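Local coordinates for FACT complex subunit SPT16 (Ashbya gossypii, PDB 6A8M), which forms, with its partner POB3, the core of the FACT histone chaperone, which probably reorganizes nucleosomes during transcription, replication and repair, at residues E326-N331 and I397-N402; L173-D178 and G366-L371. All blocks are in the same frame, centred on the assembly; numbering follows the deposited sequence.

Contact 1: E326-N331 and I397-N402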
ATOM      1  N   GLU A 326      -4.838   2.563 -21.231  1.00 19.00           N
ATOM      2  CA  GLU A 326      -6.247   2.299 -21.493  1.00 21.27           C
ATOM      3  C   GLU A 326      -6.482   0.826 -21.810  1.00 20.99           C
ATOM      4  O   GLU A 326      -7.449   0.226 -21.324  1.00 20.21           O
ATOM      5  CB  GLU A 326      -6.732   3.191 -22.637  1.00 26.97           C
ATOM      6  CG  GLU A 326      -8.161   2.919 -23.082  1.00 34.22           C
ATOM      7  CD  GLU A 326      -9.192   3.319 -22.041  1.00 40.10           C
ATOM      8  OE1 GLU A 326      -8.939   4.271 -21.276  1.00 40.85           O
ATOM      9  OE2 GLU A 326     -10.259   2.671 -21.986  1.00 42.44           O
ATOM     10  N   GLU A 327      -5.602   0.226 -22.621  1.00 16.93           N
ATOM     11  CA  GLU A 327      -5.711  -1.200 -22.917  1.00 16.25           C
ATOM     12  C   GLU A 327      -5.637  -2.028 -21.641  1.00 17.18           C
ATOM     13  O   GLU A 327      -6.404  -2.979 -21.464  1.00 17.39           O
ATOM     14  CB  GLU A 327      -4.609  -1.600 -23.905  1.00 16.02           C
ATOM     15  CG  GLU A 327      -4.316  -3.110 -24.018  1.00 19.26           C
ATOM     16  CD  GLU A 327      -5.411  -3.922 -24.701  1.00 23.07           C
ATOM     17  OE1 GLU A 327      -6.391  -3.330 -25.191  1.00 21.54           O
ATOM     18  OE2 GLU A 327      -5.290  -5.169 -24.756  1.00 23.20           O
ATOM     19  N   ILE A 328      -4.720  -1.682 -20.738  1.00 16.60           N
ATOM     20  CA  ILE A 328      -4.612  -2.410 -19.478  1.00 16.24           C
ATOM     21  C   ILE A 328      -5.870  -2.207 -18.640  1.00 19.54           C
ATOM     22  O   ILE A 328      -6.494  -3.171 -18.185  1.00 20.12           O
ATOM     23  CB  ILE A 328      -3.349  -1.970 -18.715  1.00 15.39           C
ATOM     24  CG1 ILE A 328      -2.115  -2.372 -19.494  1.00 14.51           C
ATOM     25  CG2 ILE A 328      -3.281  -2.600 -17.332  1.00 17.65           C
ATOM     26  CD1 ILE A 328      -0.879  -1.729 -18.948  1.00 14.39           C
ATOM     27  N   ILE A 329      -6.280  -0.949 -18.452  1.00 18.80           N
ATOM     28  CA  ILE A 329      -7.352  -0.662 -17.498  1.00 19.74           C
ATOM     29  C   ILE A 329      -8.683  -1.206 -17.994  1.00 21.63           C
ATOM     30  O   ILE A 329      -9.428  -1.851 -17.243  1.00 24.25           O
ATOM     31  CB  ILE A 329      -7.434   0.847 -17.218  1.00 19.00           C
ATOM     32  CG1 ILE A 329      -6.215   1.297 -16.402  1.00 17.89           C
ATOM     33  CG2 ILE A 329      -8.773   1.177 -16.526  1.00 20.60           C
ATOM     34  CD1 ILE A 329      -6.077   2.816 -16.207  1.00 20.10           C
ATOM     35  N   ASN A 330      -9.009  -0.970 -19.257  1.00 22.00           N
ATOM     36  CA  ASN A 330     -10.356  -1.255 -19.719  1.00 24.79           C
ATOM     37  C   ASN A 330     -10.459  -2.520 -20.562  1.00 25.08           C
ATOM     38  O   ASN A 330     -11.573  -2.928 -20.919  1.00 25.56           O
ATOM     39  CB  ASN A 330     -10.906  -0.022 -20.451  1.00 29.99           C
ATOM     40  CG  ASN A 330     -11.331   1.078 -19.462  1.00 34.47           C
ATOM     41  OD1 ASN A 330     -12.085   0.811 -18.521  1.00 37.52           O
ATOM     42  ND2 ASN A 330     -10.816   2.291 -19.638  1.00 35.06           N
ATOM     43  N   ASN A 331      -9.344  -3.196 -20.833  1.00 20.35           N
ATOM     44  CA  ASN A 331      -9.414  -4.473 -21.515  1.00 20.94           C
ATOM     45  C   ASN A 331      -8.817  -5.630 -20.728  1.00 22.10           C
ATOM     46  O   ASN A 331      -9.419  -6.697 -20.685  1.00 26.34           O
ATOM     47  CB  ASN A 331      -8.726  -4.377 -22.874  1.00 24.84           C
ATOM     48  CG  ASN A 331      -9.067  -5.535 -23.761  1.00 31.76           C
ATOM     49  OD1 ASN A 331     -10.219  -5.970 -23.803  1.00 32.27           O
ATOM     50  ND2 ASN A 331      -8.071  -6.066 -24.459  1.00 35.54           N
ATOM     51  N   ILE A 397      -1.852   0.861 -11.103  1.00 10.73           N
ATOM     52  CA  ILE A 397      -1.470   0.516 -12.471  1.00 10.88           C
ATOM     53  C   ILE A 397      -0.417   1.535 -12.874  1.00 10.68           C
ATOM     54  O   ILE A 397      -0.737   2.707 -13.108  1.00 12.71           O
ATOM     55  CB  ILE A 397      -2.680   0.537 -13.421  1.00 11.88           C
ATOM     56  CG1 ILE A 397      -3.773  -0.412 -12.927  1.00 10.75           C
ATOM     57  CG2 ILE A 397      -2.268   0.193 -14.845  1.00 14.84           C
ATOM     58  CD1 ILE A 397      -3.338  -1.888 -12.917  1.00 12.21           C
ATOM     59  N   SER A 398       0.847   1.095 -12.924  1.00 11.65           N
ATOM     60  CA  SER A 398       1.977   2.004 -13.092  1.00 11.21           C
ATOM     61  C   SER A 398       2.854   1.436 -14.192  1.00 11.46           C
ATOM     62  O   SER A 398       3.325   0.296 -14.090  1.00 11.67           O
ATOM     63  CB  SER A 398       2.776   2.137 -11.788  1.00 13.72           C
ATOM     64  OG  SER A 398       4.010   2.813 -12.022  1.00 11.94           O
ATOM     65  N   LEU A 399       3.083   2.216 -15.232  1.00 12.11           N
ATOM     66  CA  LEU A 399       3.913   1.714 -16.309  1.00 15.77           C
ATOM     67  C   LEU A 399       4.912   2.761 -16.746  1.00 16.20           C
ATOM     68  O   LEU A 399       4.692   3.961 -16.620  1.00 13.71           O
ATOM     69  CB  LEU A 399       3.110   1.245 -17.507  1.00 22.57           C
ATOM     70  CG  LEU A 399       1.818   1.945 -17.882  1.00 24.69           C
ATOM     71  CD1 LEU A 399       1.577   1.816 -19.358  1.00 29.80           C
ATOM     72  CD2 LEU A 399       0.686   1.288 -17.147  1.00 25.81           C
ATOM     73  N   GLY A 400       6.024   2.277 -17.264  1.00 19.31           N
ATOM     74  CA  GLY A 400       7.128   3.163 -17.562  1.00 24.46           C
ATOM     75  C   GLY A 400       7.961   2.603 -18.685  1.00 21.85           C
ATOM     76  O   GLY A 400       7.960   1.395 -18.942  1.00 18.69           O
ATOM     77  N   PHE A 401       8.644   3.515 -19.378  1.00 19.58           N
ATOM     78  CA  PHE A 401       9.636   3.175 -20.389  1.00 16.15           C
ATOM     79  C   PHE A 401      10.890   3.968 -20.043  1.00 15.80           C
ATOM     80  O   PHE A 401      10.805   5.177 -19.802  1.00 14.46           O
ATOM     81  CB  PHE A 401       9.147   3.526 -21.793  1.00 15.05           C
ATOM     82  CG  PHE A 401       7.907   2.780 -22.206  1.00 16.67           C
ATOM     83  CD1 PHE A 401       8.005   1.528 -22.774  1.00 14.05           C
ATOM     84  CD2 PHE A 401       6.642   3.328 -22.010  1.00 20.68           C
ATOM     85  CE1 PHE A 401       6.861   0.821 -23.150  1.00 15.64           C
ATOM     86  CE2 PHE A 401       5.493   2.624 -22.386  1.00 21.85           C
ATOM     87  CZ  PHE A 401       5.607   1.372 -22.948  1.00 19.63           C
ATOM     88  N   ASN A 402      12.040   3.303 -20.002  1.00 14.15           N
ATOM     89  CA  ASN A 402      13.270   3.988 -19.627  1.00 14.07           C
ATOM     90  C   ASN A 402      14.296   3.839 -20.744  1.00 15.96           C
ATOM     91  O   ASN A 402      14.131   3.045 -21.679  1.00 19.23           O
ATOM     92  CB  ASN A 402      13.802   3.458 -18.288  1.00 15.58           C
ATOM     93  CG  ASN A 402      14.750   4.448 -17.571  1.00 16.75           C
ATOM     94  OD1 ASN A 402      15.047   5.536 -18.070  1.00 14.98           O
ATOM     95  ND2 ASN A 402      15.208   4.060 -16.386  1.00 16.52           N
TER

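Contact 2: L173-D178 and G366-L371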
ATOM      1  N   LEU A 173      -6.026 -12.645   1.912  1.00 16.97           N
ATOM      2  CA  LEU A 173      -7.112 -12.312   2.827  1.00 18.31           C
ATOM      3  C   LEU A 173      -7.473 -10.831   2.751  1.00 20.49           C
ATOM      4  O   LEU A 173      -8.655 -10.475   2.838  1.00 24.24           O
ATOM      5  CB  LEU A 173      -6.706 -12.698   4.244  1.00 20.26           C
ATOM      6  CG  LEU A 173      -7.611 -12.348   5.412  1.00 24.47           C
ATOM      7  CD1 LEU A 173      -8.742 -13.349   5.507  1.00 24.49           C
ATOM      8  CD2 LEU A 173      -6.769 -12.342   6.678  1.00 26.19           C
ATOM      9  N   TRP A 174      -6.472  -9.958   2.584  1.00 19.07           N
ATOM     10  CA  TRP A 174      -6.631  -8.496   2.593  1.00 20.05           C
ATOM     11  C   TRP A 174      -7.068  -7.924   1.258  1.00 20.07           C
ATOM     12  O   TRP A 174      -7.426  -6.741   1.197  1.00 21.07           O
ATOM     13  CB  TRP A 174      -5.299  -7.792   2.948  1.00 21.29           C
ATOM     14  CG  TRP A 174      -4.871  -7.974   4.314  1.00 20.71           C
ATOM     15  CD1 TRP A 174      -5.662  -8.194   5.401  1.00 24.89           C
ATOM     16  CD2 TRP A 174      -3.531  -7.980   4.783  1.00 19.86           C
ATOM     17  NE1 TRP A 174      -4.880  -8.336   6.531  1.00 21.29           N
ATOM     18  CE2 TRP A 174      -3.571  -8.217   6.174  1.00 19.80           C
ATOM     19  CE3 TRP A 174      -2.298  -7.818   4.163  1.00 18.26           C
ATOM     20  CZ2 TRP A 174      -2.420  -8.279   6.954  1.00 16.86           C
ATOM     21  CZ3 TRP A 174      -1.162  -7.863   4.939  1.00 18.91           C
ATOM     22  CH2 TRP A 174      -1.233  -8.103   6.325  1.00 17.91           C
ATOM     23  N   ALA A 175      -7.004  -8.709   0.183  1.00 16.31           N
ATOM     24  CA  ALA A 175      -7.033  -8.142  -1.164  1.00 16.63           C
ATOM     25  C   ALA A 175      -8.333  -7.382  -1.432  1.00 16.56           C
ATOM     26  O   ALA A 175      -8.318  -6.233  -1.890  1.00 15.79           O
ATOM     27  CB  ALA A 175      -6.859  -9.267  -2.189  1.00 18.22           C
ATOM     28  N   VAL A 176      -9.462  -8.020  -1.183  1.00 15.53           N
ATOM     29  CA  VAL A 176     -10.751  -7.456  -1.563  1.00 16.23           C
ATOM     30  C   VAL A 176     -11.111  -6.350  -0.579  1.00 19.75           C
ATOM     31  O   VAL A 176     -11.053  -6.542   0.641  1.00 21.77           O
ATOM     32  CB  VAL A 176     -11.829  -8.546  -1.603  1.00 18.43           C
ATOM     33  CG1 VAL A 176     -13.223  -7.919  -1.645  1.00 20.05           C
ATOM     34  CG2 VAL A 176     -11.595  -9.488  -2.799  1.00 21.11           C
ATOM     35  N   LYS A 177     -11.486  -5.190  -1.108  1.00 15.26           N
ATOM     36  CA  LYS A 177     -11.764  -4.016  -0.297  1.00 12.54           C
ATOM     37  C   LYS A 177     -13.265  -3.922  -0.069  1.00 14.06           C
ATOM     38  O   LYS A 177     -14.048  -4.023  -1.022  1.00 14.73           O
ATOM     39  CB  LYS A 177     -11.245  -2.750  -0.988  1.00 12.47           C
ATOM     40  CG  LYS A 177      -9.726  -2.741  -1.188  1.00 12.53           C
ATOM     41  CD  LYS A 177      -8.985  -2.484   0.142  1.00 12.28           C
ATOM     42  CE  LYS A 177      -7.482  -2.758  -0.016  1.00 10.80           C
ATOM     43  NZ  LYS A 177      -7.238  -4.225  -0.026  1.00 13.67           N
ATOM     44  N   ASP A 178     -13.670  -3.737   1.186  1.00 13.54           N
ATOM     45  CA  ASP A 178     -15.094  -3.644   1.462  1.00 15.35           C
ATOM     46  C   ASP A 178     -15.555  -2.228   1.156  1.00 14.98           C
ATOM     47  O   ASP A 178     -14.782  -1.397   0.677  1.00 15.99           O
ATOM     48  CB  ASP A 178     -15.414  -4.097   2.895  1.00 16.33           C
ATOM     49  CG  ASP A 178     -14.916  -3.153   3.983  1.00 19.69           C
ATOM     50  OD1 ASP A 178     -14.599  -1.986   3.712  1.00 18.78           O
ATOM     51  OD2 ASP A 178     -14.879  -3.603   5.158  1.00 18.40           O
ATOM     52  N   GLY A 366       2.621  -2.692 -12.208  1.00 14.14           N
ATOM     53  CA  GLY A 366       2.091  -2.197 -10.958  1.00 12.21           C
ATOM     54  C   GLY A 366       1.805  -3.309  -9.981  1.00 13.53           C
ATOM     55  O   GLY A 366       2.400  -4.395 -10.060  1.00 14.27           O
ATOM     56  N   SER A 367       0.904  -3.063  -9.041  1.00 12.57           N
ATOM     57  CA  SER A 367       0.611  -4.089  -8.051  1.00 11.77           C
ATOM     58  C   SER A 367      -0.758  -3.846  -7.441  1.00 12.36           C
ATOM     59  O   SER A 367      -1.350  -2.777  -7.587  1.00 11.85           O
ATOM     60  CB  SER A 367       1.659  -4.100  -6.942  1.00 11.95           C
ATOM     61  OG  SER A 367       1.439  -3.025  -6.048  1.00 13.16           O
ATOM     62  N   LEU A 368      -1.251  -4.873  -6.746  1.00 12.61           N
ATOM     63  CA  LEU A 368      -2.294  -4.649  -5.756  1.00 12.32           C
ATOM     64  C   LEU A 368      -1.824  -3.604  -4.746  1.00 10.85           C
ATOM     65  O   LEU A 368      -0.644  -3.559  -4.383  1.00 11.45           O
ATOM     66  CB  LEU A 368      -2.627  -5.975  -5.064  1.00 14.51           C
ATOM     67  CG  LEU A 368      -3.986  -6.231  -4.426  1.00 16.97           C
ATOM     68  CD1 LEU A 368      -5.129  -6.167  -5.425  1.00 14.93           C
ATOM     69  CD2 LEU A 368      -3.924  -7.629  -3.770  1.00 17.72           C
ATOM     70  N   MET A 369      -2.760  -2.772  -4.283  1.00 12.52           N
ATOM     71  CA  MET A 369      -2.465  -1.686  -3.355  1.00 12.47           C
ATOM     72  C   MET A 369      -3.606  -1.586  -2.348  1.00 12.76           C
ATOM     73  O   MET A 369      -4.745  -1.945  -2.651  1.00 15.69           O
ATOM     74  CB  MET A 369      -2.279  -0.355  -4.123  1.00 14.71           C
ATOM     75  CG  MET A 369      -1.929   0.878  -3.281  1.00 14.88           C
ATOM     76  SD  MET A 369      -1.487   2.250  -4.358  1.00 12.44           S
ATOM     77  CE  MET A 369      -2.990   2.353  -5.331  1.00 12.24           C
ATOM     78  N   GLY A 370      -3.289  -1.111  -1.145  1.00 12.89           N
ATOM     79  CA  GLY A 370      -4.316  -0.932  -0.121  1.00 11.52           C
ATOM     80  C   GLY A 370      -3.688  -0.387   1.142  1.00 13.58           C
ATOM     81  O   GLY A 370      -3.055   0.675   1.110  1.00 11.83           O
ATOM     82  N   LEU A 371      -3.828  -1.120   2.257  1.00 13.34           N
ATOM     83  CA  LEU A 371      -3.073  -0.779   3.461  1.00 13.49           C
ATOM     84  C   LEU A 371      -1.577  -0.904   3.224  1.00 14.54           C
ATOM     85  O   LEU A 371      -0.788  -0.168   3.831  1.00 15.76           O
ATOM     86  CB  LEU A 371      -3.507  -1.682   4.619  1.00 11.52           C
ATOM     87  CG  LEU A 371      -4.952  -1.492   5.098  1.00 12.30           C
ATOM     88  CD1 LEU A 371      -5.397  -2.602   6.049  1.00 12.08           C
ATOM     89  CD2 LEU A 371      -5.079  -0.133   5.809  1.00 10.52           C
TER
HETATM   90  O   HOH W   1      -6.778  -4.161  -3.113  1.00 17.35           O
HETATM   91  O   HOH W   2      -5.258  -3.714   2.327  1.00 13.92           O

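Contact 1: E326-N331 and I397-N402
In Ile328 CG1 lies beside the backbone N (chi1 -65°) and CG2 therefore stands anti to it; Ile397 has the same first torsion, and this brings the two CG2 methyls alongside each other between helix and strand. They meet at 3.9 Å, CG2 of Ile328 to CG2 of Ile397, in side chains that slide past one another in opposite directions. The CG1 arm of Ile328 is extended (chi2 168°), which carries CD1 along the strand to CD2 of Leu399, tip to tip at 3.8 Å. One beta-branched residue thus covers two strand positions, CG2 for Ile397 and the longer CG1-CD1 arm for Leu399, two residues on. Ile329 adds a looser touch, its CG1 lying 4.4 Å from CG2 of Ile397. The contact is small, 158 Å², and wholly apolar; the segment's polar residues lie on other sides of the helix, where Asn331 ND2 donates to Glu327 OE2 at 2.9 Å. The two segments run nearly antiparallel, at 158°, with axes 10.0 Å apart. Around them, Leu321 and Leu324 of helix 312-332 cover Leu399, Ile342 and Ala346 of helix 339-353 close on Ile328, and Val421 of strand 412-424 flanks Ile329 and Ile397.

Contact 2: L173-D178 and G366-L371
Ala175 and Lys177, on the chain leading from the N-terminal lobe into the M24 pita-bread domain, pack against the end of strand 364-368 and the loop after it. The strand segment starts at Gly366, whose backbone angles would press any side chain against the preceding carbonyl, reason enough for glycine. Ser367 turns its hydroxyl back on its own chain, OG donating to Leu368 O at 2.7 Å from above the carbonyl plane. Leu368 is the apolar partner: with CG anti to the backbone N (chi1 -155°), it presents CD2 to CB of Ala175 at 3.7 Å, and the small alanine lets the leucine methyl come this close to the backbone. Met369, its CB pointing away from 173-178, packs its side chain on Cys299 and Asn301 of strand 298-308, while its carbonyl meets a water that lies 3.0 Å from Met369 O and 2.9 Å from Ala175 O. Gly370 passes so near the lysine, CA to Lys177 CE at 3.7 Å, that a CB here would clash with it. Lys177, bent at chi2 and chi4, curls its amine back to Ala175 O (2.9 Å, from 58° above the carbonyl plane) and, weakly, to Trp174 O, gripping two successive carbonyls of the turn that follows Leu173. A methionine in its place would probably leave those carbonyls without their buried charged donor and the bridge to the loop broken. That bridge is a second water, which accepts from Lys177 NZ at 3.1 Å and from Leu371 N at 3.0 Å.

In this N-terminal, peptidase-like part of Spt16, the chain passes through the N-terminal lobe to 173-178, then enters the M24 domain, supplies 326-331 on helix 312-332, and returns at 366-371 to complete contact 2 after 187 intervening residues. Contact 1 closes a shorter loop, of 65 residues, when strand 394-405 brings in 397-402. The segments alternate, so the two closures cross rather than nest. Their centres lie about 18 Å apart and they do not touch, yet strands 364-368 and 394-405 are neighbours in one antiparallel sheet. Contact 1 lays a helix on that sheet, while contact 2 ties the end of strand 364-368, and the loop after it, to the connection between the N-terminal lobe and the M24 domain.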